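Local coordinates for protein putative gamma-glutamylcyclotransferase PH0828 (PDB 1V30) that is a putative gamma-glutamylcyclotransferase of a hyperthermophilic archaeon, probably acting as an acyltransferase on gamma-glutamyl substrates, at residues A[74-77]-A[78-81]. Residues are numbered along the deposited sequence; the frame is centred on the assembly and turned at random.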
ATOM      1  N   GLU A  74      13.216   5.051  -4.608  1.00 20.67           N
ATOM      2  CA  GLU A  74      14.644   4.877  -4.355  1.00 23.42           C
ATOM      3  C   GLU A  74      14.861   4.251  -2.977  1.00 22.71           C
ATOM      4  O   GLU A  74      15.936   3.717  -2.695  1.00 26.52           O
ATOM      5  CB  GLU A  74      15.377   6.223  -4.407  1.00 24.95           C
ATOM      6  CG  GLU A  74      15.899   6.616  -5.775  1.00 29.03           C
ATOM      7  CD  GLU A  74      16.709   7.901  -5.734  1.00 29.01           C
ATOM      8  OE1 GLU A  74      17.297   8.273  -6.770  1.00 32.06           O
ATOM      9  OE2 GLU A  74      16.752   8.541  -4.662  1.00 32.03           O
ATOM     10  N   ILE A  75      13.842   4.326  -2.123  1.00 22.95           N
ATOM     11  CA  ILE A  75      13.924   3.771  -0.771  1.00 22.51           C
ATOM     12  C   ILE A  75      14.395   2.316  -0.813  1.00 21.95           C
ATOM     13  O   ILE A  75      13.879   1.503  -1.582  1.00 20.36           O
ATOM     14  CB  ILE A  75      12.550   3.854  -0.051  1.00 21.21           C
ATOM     15  CG1 ILE A  75      12.075   5.312  -0.008  1.00 23.74           C
ATOM     16  CG2 ILE A  75      12.667   3.310   1.371  1.00 23.80           C
ATOM     17  CD1 ILE A  75      10.698   5.508   0.594  1.00 25.93           C
ATOM     18  N   GLU A  76      15.380   1.995   0.019  1.00 21.03           N
ATOM     19  CA  GLU A  76      15.946   0.654   0.071  1.00 20.44           C
ATOM     20  C   GLU A  76      14.907  -0.450   0.271  1.00 18.46           C
ATOM     21  O   GLU A  76      14.972  -1.497  -0.370  1.00 18.86           O
ATOM     22  CB  GLU A  76      16.985   0.579   1.191  1.00 23.12           C
ATOM     23  CG  GLU A  76      17.946  -0.585   1.069  1.00 28.78           C
ATOM     24  CD  GLU A  76      18.814  -0.496  -0.170  1.00 32.24           C
ATOM     25  OE1 GLU A  76      19.582  -1.445  -0.426  1.00 34.98           O
ATOM     26  OE2 GLU A  76      18.731   0.524  -0.889  1.00 35.83           O
ATOM     27  N   ILE A  77      13.943  -0.211   1.155  1.00 16.89           N
ATOM     28  CA  ILE A  77      12.919  -1.205   1.450  1.00 18.05           C
ATOM     29  C   ILE A  77      12.066  -1.571   0.233  1.00 16.16           C
ATOM     30  O   ILE A  77      11.361  -2.580   0.236  1.00 17.39           O
ATOM     31  CB  ILE A  77      12.006  -0.721   2.617  1.00 19.81           C
ATOM     32  CG1 ILE A  77      11.416  -1.925   3.350  1.00 21.95           C
ATOM     33  CG2 ILE A  77      10.904   0.183   2.095  1.00 21.55           C
ATOM     34  CD1 ILE A  77      12.438  -2.705   4.151  1.00 25.09           C
ATOM     35  N   GLY A  78      12.138  -0.752  -0.813  1.00 15.98           N
ATOM     36  CA  GLY A  78      11.376  -1.029  -2.016  1.00 16.72           C
ATOM     37  C   GLY A  78      12.005  -2.112  -2.880  1.00 17.49           C
ATOM     38  O   GLY A  78      11.435  -2.506  -3.898  1.00 17.49           O
ATOM     39  N   THR A  79      13.173  -2.596  -2.456  1.00 17.96           N
ATOM     40  CA  THR A  79      13.929  -3.628  -3.170  1.00 19.44           C
ATOM     41  C   THR A  79      13.121  -4.833  -3.634  1.00 17.72           C
ATOM     42  O   THR A  79      13.249  -5.274  -4.779  1.00 16.61           O
ATOM     43  CB  THR A  79      15.094  -4.163  -2.296  1.00 19.37           C
ATOM     44  OG1 THR A  79      16.035  -3.115  -2.059  1.00 24.22           O
ATOM     45  CG2 THR A  79      15.795  -5.331  -2.980  1.00 23.69           C
ATOM     46  N   GLY A  80      12.303  -5.374  -2.744  1.00 16.16           N
ATOM     47  CA  GLY A  80      11.526  -6.549  -3.083  1.00 14.23           C
ATOM     48  C   GLY A  80      10.208  -6.315  -3.794  1.00 12.42           C
ATOM     49  O   GLY A  80       9.528  -7.275  -4.146  1.00 14.46           O
ATOM     50  N   TYR A  81       9.843  -5.055  -4.006  1.00 13.44           N
ATOM     51  CA  TYR A  81       8.591  -4.728  -4.677  1.00 12.89           C
ATOM     52  C   TYR A  81       8.841  -4.206  -6.090  1.00 13.29           C
ATOM     53  O   TYR A  81       9.861  -3.576  -6.353  1.00 15.57           O
ATOM     54  CB  TYR A  81       7.826  -3.647  -3.898  1.00 13.28           C
ATOM     55  CG  TYR A  81       7.554  -3.950  -2.439  1.00 12.66           C
ATOM     56  CD1 TYR A  81       8.531  -3.736  -1.466  1.00 13.27           C
ATOM     57  CD2 TYR A  81       6.300  -4.405  -2.027  1.00 12.30           C
ATOM     58  CE1 TYR A  81       8.262  -3.959  -0.109  1.00 12.03           C
ATOM     59  CE2 TYR A  81       6.022  -4.635  -0.675  1.00 11.78           C
ATOM     60  CZ  TYR A  81       7.005  -4.406   0.275  1.00 11.53           C
ATOM     61  OH  TYR A  81       6.716  -4.602   1.611  1.00 12.55           O
TER
HETATM   62  O   HOH W   1      12.120  -5.173   0.060  1.00 19.42           O
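Ile75 O accepts the N-H of Gly78 at 3.0 Å (N-O) and, one residue further on, Glu76 O takes the N-H of Thr79 at the same N-O distance, two successive i to i+3 bonds that wind the chain into a short 3-10 turn between helix 66-72 and strand 81-86. Tyr81 N then bonds to Gly78 O and leads into the strand. Both i to i+3 donors across the junction stand well above the plane of the carbonyl they reach. Glycine suits position 78, where a CB would sit tightly against Ile75 O. Ile77, next to it, turns its branched side chain onto Leu47. Glu76 O has a second donor in its own plane: Thr79 OG1, only 2.6 Å away; a chi1 of -65° sets this hydroxyl beside the backbone N of Thr79. Threonine suits this place because its hydroxyl, carried on CB, can reach the same carbonyl as its own N-H. The next carbonyl is served differently: a water accepts from Gly80 N while donating to Ile77 O. That oxygen also lies at the edge of the Tyr81 ring, near its plane, 3.4 Å from CE1. Tyr81 is tied down by its OH to Pro48 O and meets Trp98 edge-to-face, beside the probable substrate-binding Tyr13. The two donors of Thr79 probably help to fix the main chain at Glu76, by similarity the proton acceptor.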